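Local coordinates for UDP-N-acetylmuramate--L-alanine ligase (PDB 1J6U), which catalyses the ATP-dependent joining of L-alanine to UDP-N-acetylmuramate, a step of peptidoglycan biosynthesis in bacterial cell wall formation, at residues E115-T120 with P182-I187; D123-T128 with E169-E174; F176-S181 with F209-R214. All blocks are in the same frame, centred on the assembly; numbering follows the deposited sequence.

In the fold
From the N terminus, strand 116-120 leads through the predicted ATP-binding loop into helix 125-138. Interaction 2 then brings the start of this helix against the end of strand 166-170, closing a loop of 40 residues. That loop is nested inside the larger one, of 61 residues, closed by interaction 1, which pairs strands 116-120 and 184-187 in the central sheet. Between strands 166-170 and 184-187 lies the short 3-10 segment of interaction 3; it packs on helix 202-214 and closes 27 residues. Interaction 3 follows interaction 2 in series but crosses interaction 1. Contacts such as Leu170 and Leu185 with Ile212 tie sheet, connecting loop and helix together.

Interaction 1: residues E115-T120 with P182-I187; sequences EEFAVT and PNYLII
Phe117 and Tyr184 form an edge-to-face pair: Tyr184 CD1 sits over the centre of the Phe117 ring, 3.5 Å from Phe117 CE2, with the ring planes 63° apart. In Phe117 CG is anti to the carbonyl carbon (chi1 -69°), and the Tyr184 ring leans the same way, so both lie side by side toward the N-terminal ends of their strands. An alanine in place of Phe117 would probably deprive the edge of Tyr184 of the ring face it rests on and open a gap there. The backbones beneath are parallel, with Ala118 at the centre: its N donates to Tyr184 O (2.9 Å) and its O accepts from Ile186 N (2.9 Å). Thr120 N continues the pattern to Ile186 O (2.9 Å). Just before strand 184-187 begins, Asn183 OD1 accepts Glu116 N at 2.8 Å; the bond is almost straight at hydrogen (178°), though the donor stands above the amide carbonyl plane. On the face that carries Ala118, Thr120 and Leu185, Ala118 CB meets Pro182 CB at 3.6 Å. Further out, Phe117 touches Leu136 and Val119 touches Thr128, both of helix 125-138, while Leu185 and Ile187 meet Ile212 and Phe209 of helix 202-214. Thr120 OG1 bonds Leu170 O of strand 166-170. Helices on both faces of a largely parallel sheet give the three-layer alpha/beta core of the Mur ligase middle domain.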
loop_
_atom_site.group_PDB
_atom_site.type_symbol
_atom_site.label_atom_id
_atom_site.label_comp_id
_atom_site.label_asym_id
_atom_site.label_seq_id
_atom_site.Cartn_x
_atom_site.Cartn_y
_atom_site.Cartn_z
ATOM N N GLU A 115 4.394 9.090 20.479
ATOM C CA GLU A 115 3.825 7.761 20.667
ATOM C C GLU A 115 3.766 7.185 19.259
ATOM O O GLU A 115 3.240 7.818 18.344
ATOM C CB GLU A 115 2.416 7.876 21.250
ATOM C CG GLU A 115 1.727 6.552 21.561
ATOM C CD GLU A 115 0.238 6.730 21.907
ATOM O OE1 GLU A 115 -0.304 7.859 21.769
ATOM O OE2 GLU A 115 -0.401 5.732 22.309
ATOM N N GLU A 116 4.262 5.972 19.084
ATOM C CA GLU A 116 4.292 5.379 17.761
ATOM C C GLU A 116 3.397 4.188 17.423
ATOM O O GLU A 116 3.410 3.172 18.105
ATOM C CB GLU A 116 5.725 4.987 17.432
ATOM C CG GLU A 116 6.700 6.143 17.385
ATOM C CD GLU A 116 8.143 5.661 17.209
ATOM O OE1 GLU A 116 8.351 4.459 16.886
ATOM O OE2 GLU A 116 9.070 6.490 17.396
ATOM N N PHE A 117 2.645 4.323 16.330
ATOM C CA PHE A 117 1.813 3.249 15.846
ATOM C C PHE A 117 2.496 2.759 14.557
ATOM O O PHE A 117 2.532 3.457 13.546
ATOM C CB PHE A 117 0.400 3.734 15.508
ATOM C CG PHE A 117 -0.426 4.133 16.707
ATOM C CD1 PHE A 117 -0.191 5.344 17.367
ATOM C CD2 PHE A 117 -1.498 3.352 17.121
ATOM C CE1 PHE A 117 -1.011 5.764 18.398
ATOM C CE2 PHE A 117 -2.322 3.776 18.154
ATOM C CZ PHE A 117 -2.073 4.982 18.785
ATOM N N ALA A 118 3.055 1.560 14.611
ATOM C CA ALA A 118 3.701 0.963 13.459
ATOM C C ALA A 118 2.923 -0.244 12.924
ATOM O O ALA A 118 2.306 -1.042 13.670
ATOM C CB ALA A 118 5.117 0.543 13.821
ATOM N N VAL A 119 2.938 -0.370 11.609
ATOM C CA VAL A 119 2.289 -1.500 10.987
ATOM C C VAL A 119 3.304 -2.110 10.056
ATOM O O VAL A 119 3.975 -1.400 9.319
ATOM C CB VAL A 119 1.069 -1.062 10.189
ATOM C CG1 VAL A 119 0.455 -2.271 9.463
ATOM C CG2 VAL A 119 0.063 -0.396 11.128
ATOM N N THR A 120 3.438 -3.420 10.092
ATOM C CA THR A 120 4.370 -4.073 9.192
ATOM C C THR A 120 3.721 -5.379 8.788
ATOM O O THR A 120 2.688 -5.754 9.332
ATOM C CB THR A 120 5.744 -4.383 9.851
ATOM O OG1 THR A 120 6.685 -4.766 8.835
ATOM C CG2 THR A 120 5.613 -5.541 10.819
ATOM N N PRO A 182 8.475 0.733 18.214
ATOM C CA PRO A 182 7.240 1.507 18.380
ATOM C C PRO A 182 6.543 1.084 19.670
ATOM O O PRO A 182 6.902 0.065 20.283
ATOM C CB PRO A 182 6.430 1.098 17.164
ATOM C CG PRO A 182 6.822 -0.410 17.029
ATOM C CD PRO A 182 8.315 -0.330 17.195
ATOM N N ASN A 183 5.548 1.862 20.066
ATOM C CA ASN A 183 4.750 1.568 21.254
ATOM C C ASN A 183 3.894 0.362 20.910
ATOM O O ASN A 183 3.819 -0.624 21.669
ATOM C CB ASN A 183 3.792 2.726 21.573
ATOM C CG ASN A 183 4.502 3.975 22.042
ATOM O OD1 ASN A 183 5.266 4.609 21.301
ATOM N ND2 ASN A 183 4.242 4.349 23.289
ATOM N N TYR A 184 3.231 0.482 19.755
ATOM C CA TYR A 184 2.321 -0.532 19.251
ATOM C C TYR A 184 2.734 -0.925 17.849
ATOM O O TYR A 184 3.100 -0.092 17.039
ATOM C CB TYR A 184 0.914 0.035 19.200
ATOM C CG TYR A 184 0.634 1.008 20.298
ATOM C CD1 TYR A 184 0.302 2.317 20.020
ATOM C CD2 TYR A 184 0.723 0.620 21.628
ATOM C CE1 TYR A 184 0.064 3.227 21.041
ATOM C CE2 TYR A 184 0.494 1.516 22.646
ATOM C CZ TYR A 184 0.167 2.812 22.353
ATOM O OH TYR A 184 -0.048 3.679 23.392
ATOM N N LEU A 185 2.650 -2.210 17.579
ATOM C CA LEU A 185 2.997 -2.752 16.307
ATOM C C LEU A 185 1.960 -3.792 15.856
ATOM O O LEU A 185 1.651 -4.754 16.601
ATOM C CB LEU A 185 4.342 -3.439 16.409
ATOM C CG LEU A 185 4.651 -4.339 15.220
ATOM C CD1 LEU A 185 5.082 -3.424 14.068
ATOM C CD2 LEU A 185 5.736 -5.374 15.571
ATOM N N ILE A 186 1.386 -3.578 14.666
ATOM C CA ILE A 186 0.498 -4.594 14.102
ATOM C C ILE A 186 1.378 -5.316 13.067
ATOM O O ILE A 186 2.098 -4.674 12.276
ATOM C CB ILE A 186 -0.700 -4.018 13.333
ATOM C CG1 ILE A 186 -1.712 -3.386 14.286
ATOM C CG2 ILE A 186 -1.364 -5.128 12.542
ATOM C CD1 ILE A 186 -2.907 -2.697 13.554
ATOM N N ILE A 187 1.370 -6.638 13.109
ATOM C CA ILE A 187 2.123 -7.417 12.138
ATOM C C ILE A 187 0.996 -8.142 11.422
ATOM O O ILE A 187 0.427 -9.083 11.986
ATOM C CB ILE A 187 3.020 -8.488 12.782
ATOM C CG1 ILE A 187 4.054 -7.845 13.717
ATOM C CG2 ILE A 187 3.723 -9.289 11.686
ATOM C CD1 ILE A 187 4.959 -8.889 14.430
#

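Interaction 2: residues D123-T128 with E169-E174; sequences DGKTTT and ELDESE
Thr126, in the first turn of helix 125-138, and Glu169, near the end of strand 166-170, make the closest backbone approach, with CA atoms 6.6 Å apart and Gly124 at the helix N-cap. Lys125 crosses the Glu169 side chain at about a right angle, packing CG tightly against Glu169 CG (3.2 Å). Lys125 CD passes 3.3 Å from Leu170 O; beyond it a bend at chi3 (55°) turns CE and NZ toward Asp171. The ammonium reaches a long salt bridge, Lys125 NZ to Asp171 OD1 at 3.6 Å, and also bonds Gly121 O. This is the P-loop arrangement of the Mur ligases: a glycine-rich turn between strand 116-120 and the helix, with Gly121 to Thr127 predicted to bind ATP. Gly124 has a positive phi (95°), at which a side chain would jam against the preceding carbonyl, and its O accepts from both N and OG1 of Thr128. Beside the loop, the Glu169 carboxylate lies against Thr126, whose OG1 is 2.8 Å from Glu169 OE1, a weak hydrogen bond at most, since its one proton has an alternative acceptor. The same carboxylate oxygen takes Gly148 N, so a backbone donor from another loop helps to position the group.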
loop_
_atom_site.group_PDB
_atom_site.type_symbol
_atom_site.label_atom_id
_atom_site.label_comp_id
_atom_site.label_asym_id
_atom_site.label_seq_id
_atom_site.Cartn_x
_atom_site.Cartn_y
_atom_site.Cartn_z
ATOM N N ASP A 123 1.533 -8.687 3.660
ATOM C CA ASP A 123 0.355 -8.184 2.964
ATOM C C ASP A 123 -0.592 -7.451 3.891
ATOM O O ASP A 123 -0.779 -7.873 5.013
ATOM C CB ASP A 123 -0.434 -9.355 2.364
ATOM C CG ASP A 123 0.452 -10.349 1.623
ATOM O OD1 ASP A 123 1.051 -9.959 0.587
ATOM O OD2 ASP A 123 0.542 -11.521 2.079
ATOM N N GLY A 124 -1.206 -6.381 3.395
ATOM C CA GLY A 124 -2.211 -5.640 4.149
ATOM C C GLY A 124 -1.710 -4.436 4.918
ATOM O O GLY A 124 -2.467 -3.614 5.449
ATOM N N LYS A 125 -0.401 -4.334 4.942
ATOM C CA LYS A 125 0.306 -3.303 5.650
ATOM C C LYS A 125 -0.125 -1.871 5.388
ATOM O O LYS A 125 -0.383 -1.108 6.320
ATOM C CB LYS A 125 1.794 -3.538 5.365
ATOM C CG LYS A 125 2.753 -2.509 5.801
ATOM C CD LYS A 125 4.143 -2.973 5.411
ATOM C CE LYS A 125 4.185 -3.261 3.926
ATOM N NZ LYS A 125 5.326 -4.128 3.528
ATOM N N THR A 126 -0.235 -1.502 4.122
ATOM C CA THR A 126 -0.572 -0.118 3.793
ATOM C C THR A 126 -2.006 0.228 4.119
ATOM O O THR A 126 -2.279 1.323 4.632
ATOM C CB THR A 126 -0.251 0.208 2.273
ATOM O OG1 THR A 126 1.088 -0.191 1.985
ATOM C CG2 THR A 126 -0.344 1.683 1.987
ATOM N N THR A 127 -2.932 -0.677 3.808
ATOM C CA THR A 127 -4.341 -0.422 4.110
ATOM C C THR A 127 -4.534 -0.357 5.636
ATOM O O THR A 127 -5.229 0.546 6.150
ATOM C CB THR A 127 -5.274 -1.515 3.512
ATOM O OG1 THR A 127 -5.421 -1.288 2.114
ATOM C CG2 THR A 127 -6.675 -1.455 4.153
ATOM N N THR A 128 -3.913 -1.310 6.339
ATOM C CA THR A 128 -4.005 -1.368 7.801
ATOM C C THR A 128 -3.473 -0.074 8.387
ATOM O O THR A 128 -4.103 0.541 9.260
ATOM C CB THR A 128 -3.244 -2.564 8.342
ATOM O OG1 THR A 128 -3.904 -3.759 7.894
ATOM C CG2 THR A 128 -3.210 -2.534 9.893
ATOM N N GLU A 169 4.255 2.892 8.392
ATOM C CA GLU A 169 4.380 1.584 7.781
ATOM C C GLU A 169 5.849 1.148 7.906
ATOM O O GLU A 169 6.722 1.928 7.693
ATOM C CB GLU A 169 3.991 1.770 6.308
ATOM C CG GLU A 169 3.722 0.556 5.468
ATOM C CD GLU A 169 3.229 0.930 4.058
ATOM O OE1 GLU A 169 2.153 1.576 3.932
ATOM O OE2 GLU A 169 3.926 0.577 3.075
ATOM N N LEU A 170 6.124 -0.082 8.286
ATOM C CA LEU A 170 7.497 -0.541 8.344
ATOM C C LEU A 170 7.612 -1.627 7.297
ATOM O O LEU A 170 6.851 -2.595 7.303
ATOM C CB LEU A 170 7.839 -1.154 9.707
ATOM C CG LEU A 170 8.458 -0.224 10.728
ATOM C CD1 LEU A 170 8.868 -1.033 11.928
ATOM C CD2 LEU A 170 9.670 0.437 10.136
ATOM N N ASP A 171 8.564 -1.494 6.393
ATOM C CA ASP A 171 8.708 -2.531 5.383
ATOM C C ASP A 171 9.596 -3.668 5.884
ATOM O O ASP A 171 10.787 -3.482 6.129
ATOM C CB ASP A 171 9.288 -1.939 4.101
ATOM C CG ASP A 171 9.677 -3.000 3.126
ATOM O OD1 ASP A 171 8.869 -3.938 2.939
ATOM O OD2 ASP A 171 10.792 -2.895 2.557
ATOM N N GLU A 172 9.022 -4.850 6.031
ATOM C CA GLU A 172 9.797 -5.957 6.517
ATOM C C GLU A 172 10.719 -6.517 5.452
ATOM O O GLU A 172 11.171 -7.668 5.536
ATOM C CB GLU A 172 8.887 -7.062 7.091
ATOM C CG GLU A 172 7.640 -7.470 6.284
ATOM C CD GLU A 172 7.948 -8.061 4.923
ATOM O OE1 GLU A 172 8.371 -7.287 4.032
ATOM O OE2 GLU A 172 7.769 -9.294 4.749
ATOM N N SER A 173 11.005 -5.712 4.441
ATOM C CA SER A 173 11.899 -6.194 3.399
ATOM C C SER A 173 13.282 -5.888 3.860
ATOM O O SER A 173 14.207 -6.635 3.595
ATOM C CB SER A 173 11.637 -5.506 2.067
ATOM O OG SER A 173 10.457 -6.042 1.525
ATOM N N GLU A 174 13.420 -4.776 4.553
ATOM C CA GLU A 174 14.721 -4.400 5.048
ATOM C C GLU A 174 14.825 -4.881 6.479
ATOM O O GLU A 174 14.048 -4.465 7.333
ATOM C CB GLU A 174 14.900 -2.882 4.976
ATOM C CG GLU A 174 13.999 -2.221 3.917
ATOM C CD GLU A 174 14.409 -0.781 3.563
ATOM O OE1 GLU A 174 13.510 0.017 3.173
ATOM O OE2 GLU A 174 15.625 -0.458 3.659
#

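Interaction 3: residues F176-S181 with F209-R214; sequences FFSEFS and FEKISR
Phe177 meets Phe209 in an edge-to-face pair, centroids 4.8 Å apart and planes at 60°. Its CZ lies above the Phe209 ring, displaced toward the rim, and comes within 3.3 Å of Phe209 CE2. The ring gets there because Phe177 CG stands between its own backbone N and carbonyl carbon (chi1 85°), directing the aromatic group across to the helix. Phe177 CE1 also lies 4.0 Å from Ile212 CG2, and the carbonyl of Phe177, which accepts the backbone N of Phe180, rests against the Ile212 CD1 methyl. Ser178 follows at the point of closest backbone approach, its CA 4.7 Å from that of Ile212. The Lys211 chain runs extended past the Ser178 carbonyl, with Lys211 CG 3.4 Å from Ser178 O, while the hydroxyl of Ser178 turns back to bond Glu175 O. Glu179 starts away from the helix, but a bend at chi2 (-57°) returns the carboxylate to Lys211. There a salt bridge forms, Lys211 NZ donating to the syn lone pair of Glu179 OE1 at 3.0 Å. It closes one margin of an otherwise largely apolar contact. At Phe180 the carbonyl and the root of the side chain meet the helix: Phe180 O lies 3.4 Å from Ile212 CG1, and Phe180 CB approaches the Ile212 CD1 methyl. The Phe180 ring leads off instead toward Leu102, Arg106 and Leu109 of helix 101-112. The 3-10 turn thus sits between two helices, 101-112 and 202-214, beside strand 166-170, where Leu170 touches both Phe180 and Ile212; Phe209 carries the contact onward, stacking edge-to-face with Tyr205 one turn earlier in its own helix and packing on Thr120 and Ile187 of the central sheet.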
loop_
_atom_site.group_PDB
_atom_site.type_symbol
_atom_site.label_atom_id
_atom_site.label_comp_id
_atom_site.label_asym_id
_atom_site.label_seq_id
_atom_site.Cartn_x
_atom_site.Cartn_y
_atom_site.Cartn_z
ATOM N N PHE A 176 16.585 -4.059 8.798
ATOM C CA PHE A 176 16.692 -2.930 9.731
ATOM C C PHE A 176 15.353 -2.523 10.340
ATOM O O PHE A 176 15.330 -1.703 11.245
ATOM C CB PHE A 176 17.272 -1.708 9.017
ATOM C CG PHE A 176 17.661 -0.576 9.943
ATOM C CD1 PHE A 176 18.792 -0.673 10.746
ATOM C CD2 PHE A 176 16.908 0.599 9.990
ATOM C CE1 PHE A 176 19.172 0.390 11.587
ATOM C CE2 PHE A 176 17.269 1.670 10.819
ATOM C CZ PHE A 176 18.410 1.567 11.626
ATOM N N PHE A 177 14.239 -3.068 9.847
ATOM C CA PHE A 177 12.955 -2.660 10.411
ATOM C C PHE A 177 12.928 -3.101 11.849
ATOM O O PHE A 177 12.329 -2.437 12.694
ATOM C CB PHE A 177 11.772 -3.242 9.619
ATOM C CG PHE A 177 11.362 -4.625 10.024
ATOM C CD1 PHE A 177 10.305 -4.817 10.933
ATOM C CD2 PHE A 177 11.978 -5.738 9.466
ATOM C CE1 PHE A 177 9.864 -6.100 11.277
ATOM C CE2 PHE A 177 11.550 -7.027 9.799
ATOM C CZ PHE A 177 10.488 -7.217 10.708
ATOM N N SER A 178 13.625 -4.201 12.110
ATOM C CA SER A 178 13.749 -4.798 13.447
ATOM C C SER A 178 14.439 -3.877 14.471
ATOM O O SER A 178 14.460 -4.178 15.656
ATOM C CB SER A 178 14.558 -6.080 13.359
ATOM O OG SER A 178 15.877 -5.716 13.019
ATOM N N GLU A 179 15.001 -2.771 13.996
ATOM C CA GLU A 179 15.684 -1.802 14.828
ATOM C C GLU A 179 14.729 -0.744 15.354
ATOM O O GLU A 179 15.107 0.111 16.155
ATOM C CB GLU A 179 16.801 -1.113 14.028
ATOM C CG GLU A 179 17.933 -2.035 13.640
ATOM C CD GLU A 179 18.562 -2.696 14.853
ATOM O OE1 GLU A 179 18.476 -3.944 14.972
ATOM O OE2 GLU A 179 19.133 -1.958 15.690
ATOM N N PHE A 180 13.496 -0.779 14.882
ATOM C CA PHE A 180 12.499 0.170 15.352
ATOM C C PHE A 180 11.923 -0.371 16.658
ATOM O O PHE A 180 11.976 -1.571 16.936
ATOM C CB PHE A 180 11.354 0.327 14.320
ATOM C CG PHE A 180 11.722 1.164 13.148
ATOM C CD1 PHE A 180 12.658 0.716 12.217
ATOM C CD2 PHE A 180 11.204 2.445 13.009
ATOM C CE1 PHE A 180 13.073 1.561 11.170
ATOM C CE2 PHE A 180 11.616 3.285 11.963
ATOM C CZ PHE A 180 12.546 2.844 11.052
ATOM N N SER A 181 11.375 0.507 17.472
ATOM C CA SER A 181 10.758 0.030 18.689
ATOM C C SER A 181 9.552 0.918 18.992
ATOM O O SER A 181 9.579 1.770 19.894
ATOM C CB SER A 181 11.770 0.036 19.831
ATOM O OG SER A 181 12.447 1.260 19.822
ATOM N N PHE A 209 11.649 -10.217 13.469
ATOM C CA PHE A 209 10.350 -9.996 14.099
ATOM C C PHE A 209 10.429 -10.146 15.605
ATOM O O PHE A 209 9.887 -9.321 16.358
ATOM C CB PHE A 209 9.292 -10.937 13.520
ATOM C CG PHE A 209 8.784 -10.488 12.199
ATOM C CD1 PHE A 209 9.176 -11.131 11.032
ATOM C CD2 PHE A 209 7.991 -9.355 12.110
ATOM C CE1 PHE A 209 8.791 -10.652 9.795
ATOM C CE2 PHE A 209 7.594 -8.857 10.883
ATOM C CZ PHE A 209 7.995 -9.507 9.718
ATOM N N GLU A 210 11.117 -11.199 16.028
ATOM C CA GLU A 210 11.331 -11.481 17.440
ATOM C C GLU A 210 11.795 -10.199 18.151
ATOM O O GLU A 210 11.203 -9.732 19.142
ATOM C CB GLU A 210 12.416 -12.541 17.572
ATOM C CG GLU A 210 12.115 -13.599 18.576
ATOM C CD GLU A 210 11.422 -14.769 17.940
ATOM O OE1 GLU A 210 11.922 -15.207 16.880
ATOM O OE2 GLU A 210 10.400 -15.247 18.497
ATOM N N LYS A 211 12.853 -9.640 17.591
ATOM C CA LYS A 211 13.486 -8.424 18.045
ATOM C C LYS A 211 12.597 -7.191 18.109
ATOM O O LYS A 211 12.592 -6.486 19.131
ATOM C CB LYS A 211 14.702 -8.119 17.159
ATOM C CG LYS A 211 15.406 -6.814 17.547
ATOM C CD LYS A 211 16.759 -6.685 16.876
ATOM C CE LYS A 211 17.612 -5.685 17.621
ATOM N NZ LYS A 211 19.039 -5.795 17.209
ATOM N N ILE A 212 11.852 -6.899 17.040
ATOM C CA ILE A 212 11.014 -5.706 17.120
ATOM C C ILE A 212 9.898 -5.957 18.127
ATOM O O ILE A 212 9.511 -5.044 18.865
ATOM C CB ILE A 212 10.430 -5.272 15.754
ATOM C CG1 ILE A 212 9.790 -3.904 15.912
ATOM C CG2 ILE A 212 9.414 -6.281 15.237
ATOM C CD1 ILE A 212 9.385 -3.313 14.635
ATOM N N SER A 213 9.395 -7.192 18.170
ATOM C CA SER A 213 8.362 -7.528 19.137
ATOM C C SER A 213 8.866 -7.184 20.538
ATOM O O SER A 213 8.187 -6.460 21.277
ATOM C CB SER A 213 8.042 -9.000 19.085
ATOM O OG SER A 213 7.465 -9.316 17.847
ATOM N N ARG A 214 10.057 -7.695 20.895
ATOM C CA ARG A 214 10.638 -7.425 22.203
ATOM C C ARG A 214 10.638 -5.936 22.540
ATOM O O ARG A 214 10.321 -5.553 23.645
ATOM C CB ARG A 214 12.070 -7.977 22.297
ATOM C CG ARG A 214 12.099 -9.502 22.321
ATOM C CD ARG A 214 13.460 -10.124 22.681
ATOM N NE ARG A 214 14.300 -10.413 21.520
ATOM C CZ ARG A 214 15.206 -9.568 21.033
ATOM N NH1 ARG A 214 15.404 -8.366 21.599
ATOM N NH2 ARG A 214 15.922 -9.930 19.980
#